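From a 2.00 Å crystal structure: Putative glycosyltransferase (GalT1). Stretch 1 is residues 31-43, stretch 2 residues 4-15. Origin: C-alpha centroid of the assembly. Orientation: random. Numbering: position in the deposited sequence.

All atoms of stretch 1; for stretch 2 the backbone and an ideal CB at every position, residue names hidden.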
# COMPACT_ATOMS: atom_id res chain seq x y z
N THR A 31 17.97 8.19 46.09
CA THR A 31 17.78 8.39 47.53
C THR A 31 16.29 8.44 47.88
O THR A 31 15.90 8.11 49.00
CB THR A 31 18.47 9.69 48.02
OG1 THR A 31 17.94 10.82 47.32
CG2 THR A 31 19.95 9.63 47.75
N TYR A 32 15.46 8.87 46.93
CA TYR A 32 14.02 8.80 47.09
C TYR A 32 13.57 7.40 46.70
O TYR A 32 13.70 7.00 45.54
CB TYR A 32 13.32 9.84 46.21
CG TYR A 32 11.84 10.02 46.52
CD1 TYR A 32 10.89 9.18 45.97
CD2 TYR A 32 11.41 11.04 47.36
CE1 TYR A 32 9.54 9.34 46.24
CE2 TYR A 32 10.07 11.21 47.64
CZ TYR A 32 9.14 10.36 47.08
OH TYR A 32 7.81 10.53 47.35
N LYS A 33 13.05 6.66 47.66
CA LYS A 33 12.85 5.23 47.48
C LYS A 33 11.49 4.85 46.89
O LYS A 33 11.37 3.84 46.21
CB LYS A 33 13.04 4.50 48.82
CG LYS A 33 14.39 4.73 49.48
CD LYS A 33 15.50 4.13 48.65
CE LYS A 33 16.86 4.39 49.27
NZ LYS A 33 17.93 3.66 48.53
N ASN A 34 10.48 5.66 47.16
CA ASN A 34 9.12 5.28 46.81
C ASN A 34 8.74 5.62 45.36
O ASN A 34 7.97 6.55 45.10
CB ASN A 34 8.10 5.87 47.79
CG ASN A 34 6.73 5.23 47.64
OD1 ASN A 34 6.59 4.21 46.97
ND2 ASN A 34 5.72 5.83 48.26
N PHE A 35 9.29 4.86 44.42
CA PHE A 35 8.97 5.07 43.02
C PHE A 35 8.60 3.76 42.34
O PHE A 35 8.86 2.68 42.87
CB PHE A 35 10.14 5.73 42.28
CG PHE A 35 11.43 4.96 42.37
CD1 PHE A 35 11.65 3.83 41.59
CD2 PHE A 35 12.43 5.37 43.24
CE1 PHE A 35 12.83 3.13 41.69
CE2 PHE A 35 13.61 4.67 43.34
CZ PHE A 35 13.82 3.55 42.56
N GLU A 36 7.98 3.88 41.18
CA GLU A 36 7.90 2.79 40.23
C GLU A 36 8.57 3.24 38.94
O GLU A 36 8.45 4.41 38.52
CB GLU A 36 6.45 2.38 39.99
CG GLU A 36 5.56 3.47 39.42
CD GLU A 36 4.14 2.99 39.13
OE1 GLU A 36 3.88 1.77 39.19
OE2 GLU A 36 3.28 3.84 38.83
N ILE A 37 9.30 2.33 38.32
CA ILE A 37 9.86 2.55 37.00
C ILE A 37 9.02 1.78 36.01
O ILE A 37 8.92 0.56 36.09
CB ILE A 37 11.31 2.08 36.91
CG1 ILE A 37 12.16 2.87 37.91
CG2 ILE A 37 11.81 2.24 35.48
CD1 ILE A 37 13.55 2.33 38.14
N ILE A 38 8.39 2.51 35.10
CA ILE A 38 7.61 1.90 34.03
C ILE A 38 8.45 1.90 32.77
O ILE A 38 8.66 2.94 32.14
CB ILE A 38 6.30 2.64 33.82
CG1 ILE A 38 5.58 2.77 35.17
CG2 ILE A 38 5.42 1.88 32.82
CD1 ILE A 38 4.36 3.61 35.10
N LEU A 39 8.98 0.73 32.46
CA LEU A 39 9.80 0.52 31.28
C LEU A 39 8.88 0.14 30.13
O LEU A 39 8.29 -0.93 30.15
CB LEU A 39 10.79 -0.62 31.52
CG LEU A 39 12.03 -0.33 32.36
CD1 LEU A 39 12.90 -1.59 32.52
CD2 LEU A 39 12.81 0.80 31.70
N ILE A 40 8.76 1.00 29.12
CA ILE A 40 7.95 0.63 27.97
C ILE A 40 8.85 0.21 26.81
O ILE A 40 9.38 1.06 26.08
CB ILE A 40 6.97 1.75 27.52
CG1 ILE A 40 6.11 2.23 28.69
CG2 ILE A 40 6.08 1.24 26.39
CD1 ILE A 40 6.73 3.40 29.45
N ASN A 41 9.03 -1.10 26.66
CA ASN A 41 9.78 -1.61 25.53
C ASN A 41 8.91 -1.52 24.28
O ASN A 41 7.92 -2.25 24.14
CB ASN A 41 10.24 -3.05 25.75
CG ASN A 41 10.73 -3.69 24.49
OD1 ASN A 41 11.39 -3.04 23.69
ND2 ASN A 41 10.38 -4.95 24.27
N ASP A 42 9.29 -0.63 23.37
CA ASP A 42 8.51 -0.31 22.17
C ASP A 42 8.94 -1.21 21.01
O ASP A 42 9.31 -0.73 19.93
CB ASP A 42 8.72 1.19 21.85
CG ASP A 42 7.85 1.70 20.71
OD1 ASP A 42 6.68 1.28 20.58
OD2 ASP A 42 8.36 2.53 19.93
N GLY A 43 8.92 -2.53 21.24
CA GLY A 43 9.26 -3.47 20.19
C GLY A 43 10.74 -3.45 19.80
O GLY A 43 11.06 -3.63 18.63
N UNK A 4 7.69 8.94 51.37
CA UNK A 4 6.97 9.89 50.54
C UNK A 4 6.02 9.22 49.58
O UNK A 4 6.03 7.99 49.44
CB UNK A 4 7.96 10.76 49.76
N UNK A 5 5.20 10.01 48.89
CA UNK A 5 4.19 9.48 47.97
C UNK A 5 4.83 8.90 46.70
O UNK A 5 5.96 9.21 46.37
CB UNK A 5 3.19 10.58 47.60
N UNK A 6 4.09 8.04 46.00
CA UNK A 6 4.67 7.28 44.90
C UNK A 6 4.92 8.15 43.67
O UNK A 6 4.02 8.86 43.20
CB UNK A 6 3.75 6.11 44.53
N UNK A 7 6.15 8.10 43.18
CA UNK A 7 6.48 8.78 41.95
C UNK A 7 6.56 7.75 40.82
O UNK A 7 7.26 6.75 40.92
CB UNK A 7 7.79 9.55 42.09
N UNK A 8 5.84 8.00 39.73
CA UNK A 8 5.95 7.13 38.56
C UNK A 8 6.98 7.67 37.56
O UNK A 8 6.83 8.78 37.04
CB UNK A 8 4.59 6.98 37.88
N UNK A 9 8.00 6.86 37.28
CA UNK A 9 9.05 7.22 36.32
C UNK A 9 8.84 6.46 35.02
O UNK A 9 8.95 5.23 34.99
CB UNK A 9 10.44 6.93 36.89
N UNK A 10 8.53 7.20 33.96
CA UNK A 10 8.21 6.62 32.66
C UNK A 10 9.44 6.60 31.77
O UNK A 10 10.04 7.64 31.48
CB UNK A 10 7.08 7.40 31.98
N UNK A 11 9.83 5.40 31.36
CA UNK A 11 11.07 5.22 30.62
C UNK A 11 10.80 4.45 29.33
O UNK A 11 10.70 3.22 29.33
CB UNK A 11 12.11 4.49 31.47
N UNK A 12 10.65 5.17 28.22
CA UNK A 12 10.48 4.51 26.92
C UNK A 12 11.78 3.85 26.51
O UNK A 12 12.86 4.41 26.70
CB UNK A 12 10.03 5.51 25.85
N UNK A 13 11.68 2.66 25.94
CA UNK A 13 12.85 1.88 25.58
C UNK A 13 12.72 1.41 24.14
O UNK A 13 11.82 0.63 23.82
CB UNK A 13 13.03 0.69 26.53
N UNK A 14 13.60 1.91 23.28
CA UNK A 14 13.68 1.41 21.91
C UNK A 14 15.14 1.34 21.46
O UNK A 14 15.80 2.37 21.29
CB UNK A 14 12.87 2.30 20.96
N UNK A 15 15.64 0.11 21.30
CA UNK A 15 16.98 -0.15 20.77
C UNK A 15 18.08 0.66 21.44
O UNK A 15 18.86 1.36 20.78
CB UNK A 15 17.00 0.13 19.27

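Residues 7-13 run parallel to the strand of stretch 1, the axes 4.6 Å apart at closest approach; as in any beta strand, successive side chains alternate between the two faces of the sheet.

At position 4 the CA-to-CB bond points toward stretch 1, and an ideal CB would lie 2.4 Å from Tyr32 OH, a clash that any side chain would meet. Glycine fits: the residue is Gly4, whose O accepts a very short hydrogen bond from Asn34 ND2 (2.5 Å). Position 5 points away, leaving its side chain little constrained by stretch 1; it is Glu5, and its backbone O accepts a very short bond from Tyr32 OH (2.5 Å).

Position 6 points sideways, with Asn34 OD1 4.2 Å from the ideal CB. A polar group or a flexible aliphatic chain could serve. Leu6 swings back, its CD1 reaching 3.6 Å from Phe35 C.

Position 7 shares a face with Phe35 and lies near the Tyr32 ring, which favours an apolar side chain of some length. Ile7 places CD1 over one ring face, 3.9 Å from the centroid of Tyr32, in a CH-pi contact, while Ile7 N donates to Asn34 O (3.1 Å).

Position 8 turns to the face of Glu36, whose OE2 lies 3.5 Å from the ideal CB. That carboxylate invites a short donor such as serine or threonine. It is Ser8, and OG donates to Glu36 OE2 at 2.5 Å.

Position 9 returns to the face of Phe35 and Ile37, where a branched or long aliphatic residue suits. Ile9 extends CD1 to 3.9 Å from Phe35 CG and 4.0 Å from Ile37 CG1.

Position 10 lies beside Ile38 and Ile40 on the Glu36 face, again aliphatic in character. Ile10 meets Ile40 CD1 through CG2 at 3.7 Å.

At position 11 the ideal CB is already 3.8 Å from Leu39 CD2, so a compact apolar group is sufficient; valine or isoleucine would both be reasonable. Val11 brings CG1 to 3.7 Å from Leu39 CD2 and CG2 to 4.1 Å from Ile37 CG2.

Position 12 pairs with Ile40, but its N makes no hydrogen bond to stretch 1 and its phi is -70°, so proline is admissible among many choices. Pro12 is found.

Position 13 faces the Leu39 side, suiting a small aliphatic residue. Val13 packs CG2 3.8 Å from Leu39 CD2; its N donates to Ile40 O (2.8 Å), and its O accepts from Asp42 N (2.9 Å).

Position 14 points sideways and allows varied side chains. Tyr14 reaches back, CD1 lying 3.2 Å from Asp42 O. Position 15, with positive phi, suits asparagine or glycine; Asn15 makes no contact with stretch 1.

Stretch 2, residues 4-15: GELISIIVPVYN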
# COMPACT_ATOMS: atom_id res chain seq x y z
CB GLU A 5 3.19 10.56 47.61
CG GLU A 5 2.55 11.18 48.84
CD GLU A 5 2.29 12.67 48.68
OE1 GLU A 5 1.11 13.07 48.78
OE2 GLU A 5 3.26 13.43 48.45
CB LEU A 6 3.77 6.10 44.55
CG LEU A 6 4.22 5.23 43.38
CD1 LEU A 6 5.40 4.35 43.79
CD2 LEU A 6 3.04 4.40 42.88
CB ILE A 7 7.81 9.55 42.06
CG1 ILE A 7 7.70 10.67 43.11
CG2 ILE A 7 8.21 10.14 40.71
CD1 ILE A 7 9.02 11.36 43.37
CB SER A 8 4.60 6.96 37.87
OG SER A 8 3.66 6.31 38.70
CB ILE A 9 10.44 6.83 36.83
CG1 ILE A 9 10.64 7.35 38.27
CG2 ILE A 9 11.52 7.35 35.87
CD1 ILE A 9 11.85 6.72 38.96
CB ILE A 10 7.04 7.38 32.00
CG1 ILE A 10 5.77 7.19 32.83
CG2 ILE A 10 6.85 6.92 30.54
CD1 ILE A 10 4.66 8.17 32.51
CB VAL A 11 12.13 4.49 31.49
CG1 VAL A 11 13.43 4.27 30.70
CG2 VAL A 11 12.39 5.27 32.77
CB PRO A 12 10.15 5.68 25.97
CG PRO A 12 9.69 6.78 26.88
CD PRO A 12 10.51 6.63 28.11
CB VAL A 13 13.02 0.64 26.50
CG1 VAL A 13 14.16 -0.25 26.00
CG2 VAL A 13 13.28 1.07 27.93
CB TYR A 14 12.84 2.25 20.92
CG TYR A 14 12.86 1.63 19.53
CD1 TYR A 14 12.23 0.42 19.28
CD2 TYR A 14 13.54 2.24 18.48
CE1 TYR A 14 12.26 -0.17 18.03
CE2 TYR A 14 13.57 1.66 17.21
CZ TYR A 14 12.93 0.46 17.00
OH TYR A 14 12.94 -0.14 15.77
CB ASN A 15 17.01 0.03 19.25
CG ASN A 15 16.28 -1.09 18.54
OD1 ASN A 15 15.75 -1.99 19.18
ND2 ASN A 15 16.25 -1.04 17.22
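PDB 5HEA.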